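Local coordinates for carboxymuconolactone decarboxylase family protein (Thermotoga maritima, PDB 1VKE), which is of uncertain function but belongs to the AhpD-like carboxymuconolactone decarboxylase family and may act as an oxidoreductase in the antioxidative response, at residues T57-G62 with R76-R81; G62-T67 with L96-V101. All blocks are in the same frame, centred on the assembly; numbering follows the deposited sequence.

Helix 55-68 supplies one segment to each contact, its first half to contact 1 and its second half to contact 2, and G62 belongs to both. From there the chain turns into helix 72-84, whose start carries the C71-C74 disulfide, and contact 1 closes a loop of 13 residues on this antiparallel partner. It then runs on into helix 89-103, where contact 2 closes a longer connection of 28 residues on a nearly parallel one. Because the four segments alternate along the sequence, the two closures cross rather than nest. Together they tie three successive helices of the bundle, and they also touch directly, H78 lying against S66 and L79 against L63.

Contact 1: T57-G62 with R76-R81; sequences TKELMG and RYHLVR
Helices 55-68 and 72-84 run antiparallel here, their local axes 8.6 Å apart, and the carboxylate of E59 gathers the polar contacts. Two hydrogen bonds cross the interface. ND1 of H78 donates to E59 OE1 at 2.6 Å, a short bond in which the oxygen lies near the imidazole plane and is met nearly along its C-O axis. NE of R81 reaches E59 OE2 at 3.0 Å in a salt bridge, coming from above the carboxylate plane; the guanidinium and carboxylate planes stand 79° apart. The bend of E59 at chi2 (-72°) carries its carboxylate over the start of the R81 side chain, so that E59 CD rests 3.3 Å from R81 CB. The guanidinium has further partners in E85 and Q84.

One water extends the polar group. It donates to E59 OE2 at 2.7 Å and also bonds to the hydroxyl of Y77.

Ring packing holds the imidazole from two sides. G62 CA sits over one face in a CH-pi contact, 3.8 Å from the centroid of the H78 ring. Y77 CD2 lies over the opposite face. With no side chain on G62, the ring can settle directly against the backbone.

The ND1 bond and the two covered faces fix the rotation of H78, whose NE2 is hydrogen-bonded to an unidentified molecule, probably from the crystallisation liquor. E59 would probably polarise the imidazole, while R81 would tend to keep E59 ionised. The pairing of E59 with H78 near the C71-C74 disulfide resembles AhpD, consistent with a proton relay serving a redox-active cysteine pair.

Contact 2: G62-T67 with L96-V101; sequences GLVAST and LDIALV
This is a buried, almost wholly apolar helix-helix packing within the all-helical AhpD-like fold, joining the C-terminal half of helix 55-68 to helix 89-103. The two run nearly parallel, at 26° with local axes 8.8 Å apart, and no hydrogen bond links them. They come closest at V64 and A99, whose CA atoms are 5.4 Å apart; the small methyl of A99 faces helix 55-68 and lies near the carbonyl oxygen of V64.

T67 meets that methyl with its own: T67 CG2, anti to the backbone N, stands 3.6 Å from A99 CB. The other branch, OG1, lies beside the backbone N, anti to the carbonyl carbon. T67 OG1 packs 3.6 Å from L96 CD2, the two side chains crossing at about a right angle. L96 CD2 also lies against the branch of L63, 4.1 Å from L63 CG, with both L63 delta carbons at similar range, so one carbon fills the notch between L63 and T67. On the flank towards the second subunit, V64 CG1 makes a looser contact with I98 CG2 at 4.5 Å. V64 packs there on A65 of the second subunit and I98 on Y48 of the same neighbour, while L96 also touches L111 of helix 108-127.

An alanine in place of T67 would probably loosen the packing against A99 and L96, since it removes both CG2 and the hydroxyl. That hydroxyl is satisfied within its own helix: T67 OG1 donates to L63 O at 2.7 Å from above the carbonyl plane, and the same oxygen also accepts from T67 N.

Contact 1: T57-G62 with R76-R81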
loop_
_atom_site.group_PDB
_atom_site.type_symbol
_atom_site.label_atom_id
_atom_site.label_comp_id
_atom_site.label_asym_id
_atom_site.label_seq_id
_atom_site.Cartn_x
_atom_site.Cartn_y
_atom_site.Cartn_z
ATOM N N THR E 57 -23.013 -10.617 -0.369
ATOM C CA THR E 57 -21.781 -11.068 0.254
ATOM C C THR E 57 -20.577 -10.618 -0.548
ATOM O O THR E 57 -19.589 -10.118 0.026
ATOM C CB THR E 57 -21.793 -12.575 0.375
ATOM O OG1 THR E 57 -22.848 -12.987 1.281
ATOM C CG2 THR E 57 -20.502 -13.071 1.016
ATOM N N LYS E 58 -20.626 -10.839 -1.867
ATOM C CA LYS E 58 -19.471 -10.467 -2.718
ATOM C C LYS E 58 -19.235 -8.948 -2.720
ATOM O O LYS E 58 -18.070 -8.476 -2.664
ATOM C CB LYS E 58 -19.618 -11.028 -4.133
ATOM C CG LYS E 58 -19.534 -12.529 -4.219
ATOM C CD LYS E 58 -19.455 -13.001 -5.647
ATOM C CE LYS E 58 -19.392 -14.514 -5.751
ATOM N NZ LYS E 58 -18.992 -15.061 -7.088
ATOM N N GLU E 59 -20.315 -8.177 -2.754
ATOM C CA GLU E 59 -20.166 -6.705 -2.712
ATOM C C GLU E 59 -19.630 -6.200 -1.362
ATOM O O GLU E 59 -18.831 -5.268 -1.327
ATOM C CB GLU E 59 -21.460 -6.027 -3.130
ATOM C CG GLU E 59 -21.812 -6.293 -4.593
ATOM C CD GLU E 59 -20.922 -5.575 -5.623
ATOM O OE1 GLU E 59 -20.104 -4.729 -5.219
ATOM O OE2 GLU E 59 -21.088 -5.829 -6.852
ATOM N N LEU E 60 -20.023 -6.843 -0.271
ATOM C CA LEU E 60 -19.443 -6.563 1.034
ATOM C C LEU E 60 -17.950 -6.919 1.068
ATOM O O LEU E 60 -17.140 -6.202 1.641
ATOM C CB LEU E 60 -20.195 -7.280 2.140
ATOM C CG LEU E 60 -21.555 -6.657 2.461
ATOM C CD1 LEU E 60 -22.347 -7.718 3.241
ATOM C CD2 LEU E 60 -21.434 -5.365 3.261
ATOM N N MET E 61 -17.549 -8.005 0.429
ATOM C CA MET E 61 -16.113 -8.304 0.283
ATOM C C MET E 61 -15.372 -7.272 -0.538
ATOM O O MET E 61 -14.257 -6.888 -0.181
ATOM C CB MET E 61 -15.914 -9.704 -0.321
ATOM C CG MET E 61 -16.401 -10.807 0.583
ATOM S SD MET E 61 -16.398 -12.405 -0.295
ATOM C CE MET E 61 -16.752 -13.424 1.121
ATOM N N GLY E 62 -15.979 -6.814 -1.631
ATOM C CA GLY E 62 -15.406 -5.748 -2.414
ATOM C C GLY E 62 -15.192 -4.504 -1.523
ATOM O O GLY E 62 -14.188 -3.760 -1.627
ATOM N N ARG E 76 -16.846 3.798 -2.719
ATOM C CA ARG E 76 -18.136 4.359 -3.169
ATOM C C ARG E 76 -18.939 3.397 -4.062
ATOM O O ARG E 76 -20.133 3.181 -3.853
ATOM C CB ARG E 76 -17.941 5.685 -3.889
ATOM C CG ARG E 76 -17.605 6.851 -3.004
ATOM C CD ARG E 76 -17.261 8.142 -3.834
ATOM N NE ARG E 76 -16.562 9.144 -3.021
ATOM C CZ ARG E 76 -15.310 9.610 -3.228
ATOM N NH1 ARG E 76 -14.549 9.176 -4.233
ATOM N NH2 ARG E 76 -14.813 10.534 -2.405
ATOM N N TYR E 77 -18.260 2.794 -5.036
ATOM C CA TYR E 77 -18.866 1.875 -5.957
ATOM C C TYR E 77 -19.479 0.717 -5.166
ATOM O O TYR E 77 -20.646 0.366 -5.323
ATOM C CB TYR E 77 -17.833 1.291 -6.980
ATOM C CG TYR E 77 -18.478 0.216 -7.816
ATOM C CD1 TYR E 77 -19.220 0.526 -8.938
ATOM C CD2 TYR E 77 -18.306 -1.137 -7.498
ATOM C CE1 TYR E 77 -19.879 -0.486 -9.670
ATOM C CE2 TYR E 77 -18.962 -2.135 -8.228
ATOM C CZ TYR E 77 -19.724 -1.792 -9.310
ATOM O OH TYR E 77 -20.358 -2.757 -10.070
ATOM N N HIS E 78 -18.688 0.086 -4.298
ATOM C CA HIS E 78 -19.246 -1.080 -3.553
ATOM C C HIS E 78 -20.327 -0.703 -2.545
ATOM O O HIS E 78 -21.226 -1.508 -2.275
ATOM C CB HIS E 78 -18.117 -1.878 -2.935
ATOM C CG HIS E 78 -17.294 -2.558 -3.963
ATOM N ND1 HIS E 78 -17.762 -3.611 -4.732
ATOM C CD2 HIS E 78 -16.025 -2.329 -4.376
ATOM C CE1 HIS E 78 -16.819 -3.966 -5.584
ATOM N NE2 HIS E 78 -15.741 -3.228 -5.366
ATOM N N LEU E 79 -20.262 0.496 -1.981
ATOM C CA LEU E 79 -21.345 0.955 -1.111
ATOM C C LEU E 79 -22.622 1.047 -1.905
ATOM O O LEU E 79 -23.699 0.641 -1.439
ATOM C CB LEU E 79 -21.058 2.336 -0.480
ATOM C CG LEU E 79 -20.189 2.328 0.775
ATOM C CD1 LEU E 79 -19.778 3.757 1.175
ATOM C CD2 LEU E 79 -20.888 1.605 1.949
ATOM N N VAL E 80 -22.568 1.635 -3.099
ATOM C CA VAL E 80 -23.811 1.684 -3.916
ATOM C C VAL E 80 -24.382 0.268 -4.107
ATOM O O VAL E 80 -25.578 0.023 -3.932
ATOM C CB VAL E 80 -23.577 2.377 -5.286
ATOM C CG1 VAL E 80 -24.778 2.305 -6.172
ATOM C CG2 VAL E 80 -23.163 3.810 -5.061
ATOM N N ARG E 81 -23.508 -0.662 -4.507
ATOM C CA ARG E 81 -23.975 -2.011 -4.817
ATOM C C ARG E 81 -24.510 -2.680 -3.555
ATOM O O ARG E 81 -25.535 -3.394 -3.601
ATOM C CB ARG E 81 -22.800 -2.833 -5.336
ATOM C CG ARG E 81 -22.302 -2.413 -6.685
ATOM C CD ARG E 81 -23.260 -2.778 -7.802
ATOM N NE ARG E 81 -23.497 -4.235 -7.793
ATOM C CZ ARG E 81 -24.672 -4.832 -7.565
ATOM N NH1 ARG E 81 -25.776 -4.126 -7.383
ATOM N NH2 ARG E 81 -24.735 -6.155 -7.563
HETATM O O HOH W 1 -19.918 -5.266 -9.193
#

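Contact 2: G62-T67 with L96-V101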
loop_
_atom_site.group_PDB
_atom_site.type_symbol
_atom_site.label_atom_id
_atom_site.label_comp_id
_atom_site.label_asym_id
_atom_site.label_seq_id
_atom_site.Cartn_x
_atom_site.Cartn_y
_atom_site.Cartn_z
ATOM N N GLY E 62 -15.979 -6.814 -1.631
ATOM C CA GLY E 62 -15.406 -5.748 -2.414
ATOM C C GLY E 62 -15.192 -4.504 -1.523
ATOM O O GLY E 62 -14.188 -3.760 -1.627
ATOM N N LEU E 63 -16.174 -4.227 -0.673
ATOM C CA LEU E 63 -16.103 -3.060 0.234
ATOM C C LEU E 63 -14.932 -3.204 1.203
ATOM O O LEU E 63 -14.133 -2.252 1.406
ATOM C CB LEU E 63 -17.416 -2.899 1.006
ATOM C CG LEU E 63 -17.482 -1.765 2.022
ATOM C CD1 LEU E 63 -17.289 -0.438 1.371
ATOM C CD2 LEU E 63 -18.828 -1.756 2.729
ATOM N N VAL E 64 -14.808 -4.375 1.818
ATOM C CA VAL E 64 -13.705 -4.631 2.744
ATOM C C VAL E 64 -12.364 -4.444 2.023
ATOM O O VAL E 64 -11.468 -3.753 2.535
ATOM C CB VAL E 64 -13.822 -6.043 3.391
ATOM C CG1 VAL E 64 -12.550 -6.417 4.154
ATOM C CG2 VAL E 64 -15.029 -6.035 4.321
ATOM N N ALA E 65 -12.206 -5.091 0.855
ATOM C CA ALA E 65 -10.929 -5.027 0.130
ATOM C C ALA E 65 -10.610 -3.567 -0.237
ATOM O O ALA E 65 -9.451 -3.124 -0.067
ATOM C CB ALA E 65 -10.973 -5.875 -1.114
ATOM N N SER E 66 -11.599 -2.840 -0.728
ATOM C CA SER E 66 -11.422 -1.438 -1.178
ATOM C C SER E 66 -11.097 -0.523 -0.012
ATOM O O SER E 66 -10.407 0.455 -0.187
ATOM C CB SER E 66 -12.731 -0.953 -1.839
ATOM O OG SER E 66 -13.036 -1.733 -3.001
ATOM N N THR E 67 -11.618 -0.819 1.175
ATOM C CA THR E 67 -11.344 -0.012 2.352
ATOM C C THR E 67 -9.936 -0.235 2.910
ATOM O O THR E 67 -9.233 0.716 3.226
ATOM C CB THR E 67 -12.424 -0.277 3.433
ATOM O OG1 THR E 67 -13.714 0.020 2.892
ATOM C CG2 THR E 67 -12.216 0.639 4.653
ATOM N N LEU E 96 -17.043 -2.850 7.750
ATOM C CA LEU E 96 -16.087 -1.762 7.802
ATOM C C LEU E 96 -15.187 -1.902 9.054
ATOM O O LEU E 96 -14.032 -1.477 9.032
ATOM C CB LEU E 96 -16.790 -0.392 7.772
ATOM C CG LEU E 96 -17.443 0.048 6.454
ATOM C CD1 LEU E 96 -18.340 1.284 6.645
ATOM C CD2 LEU E 96 -16.363 0.292 5.388
ATOM N N ASP E 97 -15.742 -2.444 10.134
ATOM C CA ASP E 97 -14.969 -2.662 11.378
ATOM C C ASP E 97 -13.818 -3.646 11.157
ATOM O O ASP E 97 -12.716 -3.453 11.680
ATOM C CB ASP E 97 -15.848 -3.206 12.484
ATOM C CG ASP E 97 -16.600 -2.145 13.238
ATOM O OD1 ASP E 97 -16.227 -0.952 13.168
ATOM O OD2 ASP E 97 -17.559 -2.464 13.992
ATOM N N ILE E 98 -14.053 -4.679 10.344
ATOM C CA ILE E 98 -12.999 -5.625 9.975
ATOM C C ILE E 98 -11.920 -4.891 9.206
ATOM O O ILE E 98 -10.738 -5.031 9.482
ATOM C CB ILE E 98 -13.584 -6.826 9.174
ATOM C CG1 ILE E 98 -14.363 -7.769 10.102
ATOM C CG2 ILE E 98 -12.495 -7.580 8.497
ATOM C CD1 ILE E 98 -15.303 -8.751 9.415
ATOM N N ALA E 99 -12.323 -4.111 8.216
ATOM C CA ALA E 99 -11.373 -3.310 7.442
ATOM C C ALA E 99 -10.545 -2.352 8.314
ATOM O O ALA E 99 -9.341 -2.198 8.125
ATOM C CB ALA E 99 -12.103 -2.503 6.366
ATOM N N LEU E 100 -11.212 -1.684 9.237
ATOM C CA LEU E 100 -10.543 -0.750 10.125
ATOM C C LEU E 100 -9.479 -1.432 11.001
ATOM O O LEU E 100 -8.345 -0.942 11.149
ATOM C CB LEU E 100 -11.562 -0.054 11.017
ATOM C CG LEU E 100 -11.066 0.875 12.118
ATOM C CD1 LEU E 100 -10.308 2.042 11.531
ATOM C CD2 LEU E 100 -12.248 1.358 12.954
ATOM N N VAL E 101 -9.861 -2.543 11.628
ATOM C CA VAL E 101 -8.934 -3.233 12.512
ATOM C C VAL E 101 -7.749 -3.784 11.728
ATOM O O VAL E 101 -6.580 -3.623 12.154
ATOM C CB VAL E 101 -9.664 -4.304 13.358
ATOM C CG1 VAL E 101 -8.688 -5.144 14.105
ATOM C CG2 VAL E 101 -10.623 -3.595 14.325
#